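Local coordinates for uncharacterized protein (Exiguobacterium sibiricum, PDB 3B77) that is of unknown function but contains a bacterial pleckstrin-homology domain together with a predominantly helical region related to YvbH-like oligomerisation regions, at residues A[3-13]-A[30-38]. Numbering follows the deposited sequence.
Sequences DIGQVIHPDDF and IYFLIKSKT
Gln6 and Lys35 form an antiparallel hydrogen-bonded pair, joined by Gln6 N to Lys35 O at 2.7 Å and by the return bond from Lys35 N to Gln6 O. Val7 faces Ile34 as the adjoining non-hydrogen-bonded pair, and beyond it Ile8 N donates to Leu33 O at 2.9 Å. In place of a return bond between these two residues, a water donates to Ile8 O and weakly accepts from Leu33 N, while the chain leaves through a short 3-10 turn at Pro10-Asp11.

That turn brings Phe13 back onto the strand 30-35. Its ring lies between Pro10 CA, over the centre of one face, and the Ile30 CG2 methyl over the other, the latter a CH-pi contact 4.0 Å from the ring centroid and 8° off the normal. Phe13 CE1 also meets Leu33 CB at 3.7 Å. On the side of the ladder occupied by Val7 and Ile34, both methyls of Val7 touch CE1 and CZ of Phe32 obliquely, and the Phe32 ring also packs on His110 and Leu114 of the helix 108-146. Ile8 CD1 lies against Lys35 CB (3.7 Å); from there the lysine chain runs out extended and then bends at chi3 (-67°), bringing NZ to a second water that also donates to Asp12 O. At the other end, Ser36 OG accepts from Thr38 N in an ST turn, and Asp3 CB packs against Thr38 OG1 at 3.4 Å.

Gly5 also bonds through its backbone to Asp102 and Asp104, tying the chain next to Gln6 to the strand 97-104. The N-terminal chain thus borders one antiparallel sheet and reaches the other, an arrangement consistent with the two-sheet, helix-capped architecture of a pleckstrin-homology domain.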
loop_
_atom_site.group_PDB
_atom_site.type_symbol
_atom_site.label_atom_id
_atom_site.label_comp_id
_atom_site.label_asym_id
_atom_site.label_seq_id
_atom_site.Cartn_x
_atom_site.Cartn_y
_atom_site.Cartn_z
ATOM N N ASP A 3 -18.241 -21.874 -59.433
ATOM C CA ASP A 3 -18.880 -21.757 -60.800
ATOM C C ASP A 3 -18.476 -20.422 -61.489
ATOM O O ASP A 3 -18.330 -19.395 -60.828
ATOM C CB ASP A 3 -20.403 -21.908 -60.661
ATOM C CG ASP A 3 -21.088 -22.309 -61.963
ATOM O OD1 ASP A 3 -21.043 -21.516 -62.932
ATOM O OD2 ASP A 3 -21.712 -23.401 -62.001
ATOM N N ILE A 4 -18.315 -20.439 -62.815
ATOM C CA ILE A 4 -17.715 -19.293 -63.545
ATOM C C ILE A 4 -18.685 -18.129 -63.820
ATOM O O ILE A 4 -19.791 -18.331 -64.327
ATOM C CB ILE A 4 -17.005 -19.766 -64.846
ATOM C CG1 ILE A 4 -15.714 -20.567 -64.505
ATOM C CG2 ILE A 4 -16.615 -18.558 -65.734
ATOM C CD1 ILE A 4 -15.840 -21.714 -63.405
ATOM N N GLY A 5 -18.249 -16.909 -63.501
ATOM C CA GLY A 5 -19.136 -15.749 -63.531
ATOM C C GLY A 5 -18.888 -14.700 -64.577
ATOM O O GLY A 5 -17.816 -14.634 -65.149
ATOM N N GLN A 6 -19.906 -13.865 -64.793
ATOM C CA GLN A 6 -19.870 -12.803 -65.792
ATOM C C GLN A 6 -20.031 -11.436 -65.144
ATOM O O GLN A 6 -20.953 -11.217 -64.370
ATOM C CB GLN A 6 -21.009 -12.976 -66.818
ATOM C CG GLN A 6 -21.074 -14.331 -67.557
ATOM C CD GLN A 6 -19.937 -14.553 -68.525
ATOM O OE1 GLN A 6 -19.559 -13.665 -69.277
ATOM N NE2 GLN A 6 -19.391 -15.756 -68.517
ATOM N N VAL A 7 -19.143 -10.516 -65.484
ATOM C CA VAL A 7 -19.289 -9.139 -65.073
ATOM C C VAL A 7 -20.452 -8.554 -65.859
ATOM O O VAL A 7 -20.456 -8.587 -67.098
ATOM C CB VAL A 7 -18.015 -8.330 -65.350
ATOM C CG1 VAL A 7 -18.217 -6.866 -64.974
ATOM C CG2 VAL A 7 -16.829 -8.934 -64.597
ATOM N N ILE A 8 -21.450 -8.047 -65.141
ATOM C CA ILE A 8 -22.632 -7.478 -65.763
ATOM C C ILE A 8 -22.391 -5.998 -66.056
ATOM O O ILE A 8 -21.749 -5.304 -65.281
ATOM C CB ILE A 8 -23.860 -7.630 -64.847
ATOM C CG1 ILE A 8 -24.072 -9.099 -64.412
ATOM C CG2 ILE A 8 -25.085 -7.048 -65.498
ATOM C CD1 ILE A 8 -24.121 -10.119 -65.520
ATOM N N HIS A 9 -22.917 -5.523 -67.174
ATOM C CA HIS A 9 -22.812 -4.130 -67.565
ATOM C C HIS A 9 -23.841 -3.327 -66.755
ATOM O O HIS A 9 -24.927 -3.818 -66.495
ATOM C CB HIS A 9 -23.102 -4.009 -69.067
ATOM C CG HIS A 9 -22.801 -2.661 -69.640
ATOM N ND1 HIS A 9 -23.701 -1.618 -69.604
ATOM C CD2 HIS A 9 -21.705 -2.185 -70.273
ATOM C CE1 HIS A 9 -23.166 -0.555 -70.175
ATOM N NE2 HIS A 9 -21.956 -0.873 -70.592
ATOM N N PRO A 10 -23.494 -2.106 -66.327
ATOM C CA PRO A 10 -24.386 -1.183 -65.615
ATOM C C PRO A 10 -25.815 -1.037 -66.141
ATOM O O PRO A 10 -26.735 -0.799 -65.357
ATOM C CB PRO A 10 -23.668 0.156 -65.746
ATOM C CG PRO A 10 -22.237 -0.194 -65.818
ATOM C CD PRO A 10 -22.135 -1.553 -66.442
ATOM N N ASP A 11 -25.991 -1.137 -67.452
ATOM C CA ASP A 11 -27.321 -1.039 -68.066
ATOM C C ASP A 11 -28.246 -2.161 -67.640
ATOM O O ASP A 11 -29.471 -1.989 -67.651
ATOM C CB ASP A 11 -27.229 -1.078 -69.589
ATOM C CG ASP A 11 -26.448 0.068 -70.160
ATOM O OD1 ASP A 11 -26.076 0.987 -69.400
ATOM O OD2 ASP A 11 -26.192 0.038 -71.378
ATOM N N ASP A 12 -27.657 -3.301 -67.279
ATOM C CA ASP A 12 -28.409 -4.479 -66.861
ATOM C C ASP A 12 -28.421 -4.711 -65.351
ATOM O O ASP A 12 -28.733 -5.816 -64.905
ATOM C CB ASP A 12 -27.840 -5.720 -67.543
ATOM C CG ASP A 12 -27.909 -5.645 -69.053
ATOM O OD1 ASP A 12 -28.832 -5.000 -69.586
ATOM O OD2 ASP A 12 -27.039 -6.249 -69.710
ATOM N N PHE A 13 -28.093 -3.686 -64.566
ATOM C CA PHE A 13 -28.103 -3.834 -63.112
ATOM C C PHE A 13 -29.516 -3.986 -62.620
ATOM O O PHE A 13 -29.780 -4.873 -61.813
ATOM C CB PHE A 13 -27.435 -2.664 -62.372
ATOM C CG PHE A 13 -25.927 -2.660 -62.435
ATOM C CD1 PHE A 13 -25.199 -3.807 -62.724
ATOM C CD2 PHE A 13 -25.232 -1.505 -62.118
ATOM C CE1 PHE A 13 -23.815 -3.776 -62.761
ATOM C CE2 PHE A 13 -23.841 -1.476 -62.136
ATOM C CZ PHE A 13 -23.137 -2.607 -62.469
ATOM N N ILE A 30 -25.290 0.226 -56.967
ATOM C CA ILE A 30 -24.467 -0.929 -57.384
ATOM C C ILE A 30 -23.319 -0.459 -58.244
ATOM O O ILE A 30 -23.538 0.250 -59.209
ATOM C CB ILE A 30 -25.244 -1.950 -58.218
ATOM C CG1 ILE A 30 -26.498 -2.439 -57.492
ATOM C CG2 ILE A 30 -24.367 -3.135 -58.530
ATOM C CD1 ILE A 30 -27.396 -3.355 -58.325
ATOM N N TYR A 31 -22.098 -0.845 -57.884
ATOM C CA TYR A 31 -20.894 -0.471 -58.630
ATOM C C TYR A 31 -20.257 -1.633 -59.370
ATOM O O TYR A 31 -19.453 -1.422 -60.264
ATOM C CB TYR A 31 -19.865 0.158 -57.703
ATOM C CG TYR A 31 -20.181 1.586 -57.334
ATOM C CD1 TYR A 31 -20.971 1.869 -56.239
ATOM C CD2 TYR A 31 -19.690 2.651 -58.089
ATOM C CE1 TYR A 31 -21.275 3.157 -55.888
ATOM C CE2 TYR A 31 -19.995 3.956 -57.747
ATOM C CZ TYR A 31 -20.789 4.193 -56.634
ATOM O OH TYR A 31 -21.116 5.464 -56.241
ATOM N N PHE A 32 -20.607 -2.865 -59.025
ATOM C CA PHE A 32 -19.999 -4.004 -59.682
ATOM C C PHE A 32 -20.831 -5.228 -59.402
ATOM O O PHE A 32 -21.163 -5.497 -58.258
ATOM C CB PHE A 32 -18.588 -4.203 -59.160
ATOM C CG PHE A 32 -17.653 -4.800 -60.176
ATOM C CD1 PHE A 32 -17.521 -6.188 -60.316
ATOM C CD2 PHE A 32 -16.900 -3.977 -61.003
ATOM C CE1 PHE A 32 -16.661 -6.725 -61.268
ATOM C CE2 PHE A 32 -16.048 -4.512 -61.923
ATOM C CZ PHE A 32 -15.926 -5.885 -62.057
ATOM N N LEU A 33 -21.195 -5.955 -60.447
ATOM C CA LEU A 33 -22.020 -7.141 -60.299
ATOM C C LEU A 33 -21.398 -8.255 -61.121
ATOM O O LEU A 33 -20.945 -8.036 -62.252
ATOM C CB LEU A 33 -23.461 -6.853 -60.714
ATOM C CG LEU A 33 -24.549 -7.931 -60.602
ATOM C CD1 LEU A 33 -24.716 -8.514 -59.227
ATOM C CD2 LEU A 33 -25.835 -7.313 -61.020
ATOM N N ILE A 34 -21.313 -9.424 -60.501
ATOM C CA ILE A 34 -20.804 -10.629 -61.119
ATOM C C ILE A 34 -21.913 -11.640 -60.937
ATOM O O ILE A 34 -22.375 -11.888 -59.810
ATOM C CB ILE A 34 -19.547 -11.157 -60.420
ATOM C CG1 ILE A 34 -18.382 -10.175 -60.592
ATOM C CG2 ILE A 34 -19.193 -12.552 -60.957
ATOM C CD1 ILE A 34 -17.172 -10.489 -59.745
ATOM N N LYS A 35 -22.383 -12.175 -62.056
ATOM C CA LYS A 35 -23.447 -13.149 -62.034
ATOM C C LYS A 35 -22.923 -14.467 -62.584
ATOM O O LYS A 35 -22.305 -14.515 -63.629
ATOM C CB LYS A 35 -24.661 -12.653 -62.835
ATOM C CG LYS A 35 -25.973 -13.414 -62.511
ATOM C CD LYS A 35 -27.126 -13.060 -63.471
ATOM C CE LYS A 35 -27.612 -11.603 -63.332
ATOM N NZ LYS A 35 -28.646 -11.242 -64.376
ATOM N N SER A 36 -23.139 -15.514 -61.813
ATOM C CA SER A 36 -22.875 -16.872 -62.208
ATOM C C SER A 36 -24.214 -17.637 -62.242
ATOM O O SER A 36 -25.292 -17.114 -61.912
ATOM C CB SER A 36 -21.882 -17.507 -61.234
ATOM O OG SER A 36 -22.335 -18.746 -60.700
ATOM N N LYS A 37 -24.129 -18.883 -62.673
ATOM C CA LYS A 37 -25.277 -19.775 -62.741
ATOM C C LYS A 37 -25.872 -20.002 -61.362
ATOM O O LYS A 37 -27.082 -20.147 -61.228
ATOM C CB LYS A 37 -24.819 -21.113 -63.347
ATOM C CG LYS A 37 -25.843 -22.247 -63.390
ATOM C CD LYS A 37 -25.252 -23.498 -64.063
ATOM C CE LYS A 37 -24.919 -23.271 -65.556
ATOM N NZ LYS A 37 -24.573 -24.528 -66.311
ATOM N N THR A 38 -25.014 -20.026 -60.344
ATOM C CA THR A 38 -25.410 -20.341 -58.974
ATOM C C THR A 38 -25.372 -19.160 -57.991
ATOM O O THR A 38 -26.062 -19.170 -56.982
ATOM C CB THR A 38 -24.523 -21.502 -58.413
ATOM O OG1 THR A 38 -23.142 -21.264 -58.721
ATOM C CG2 THR A 38 -24.923 -22.828 -59.029
HETATM O O HOH W 1 -20.107 -4.390 -63.158
HETATM O O HOH W 2 -28.617 -8.664 -65.139
#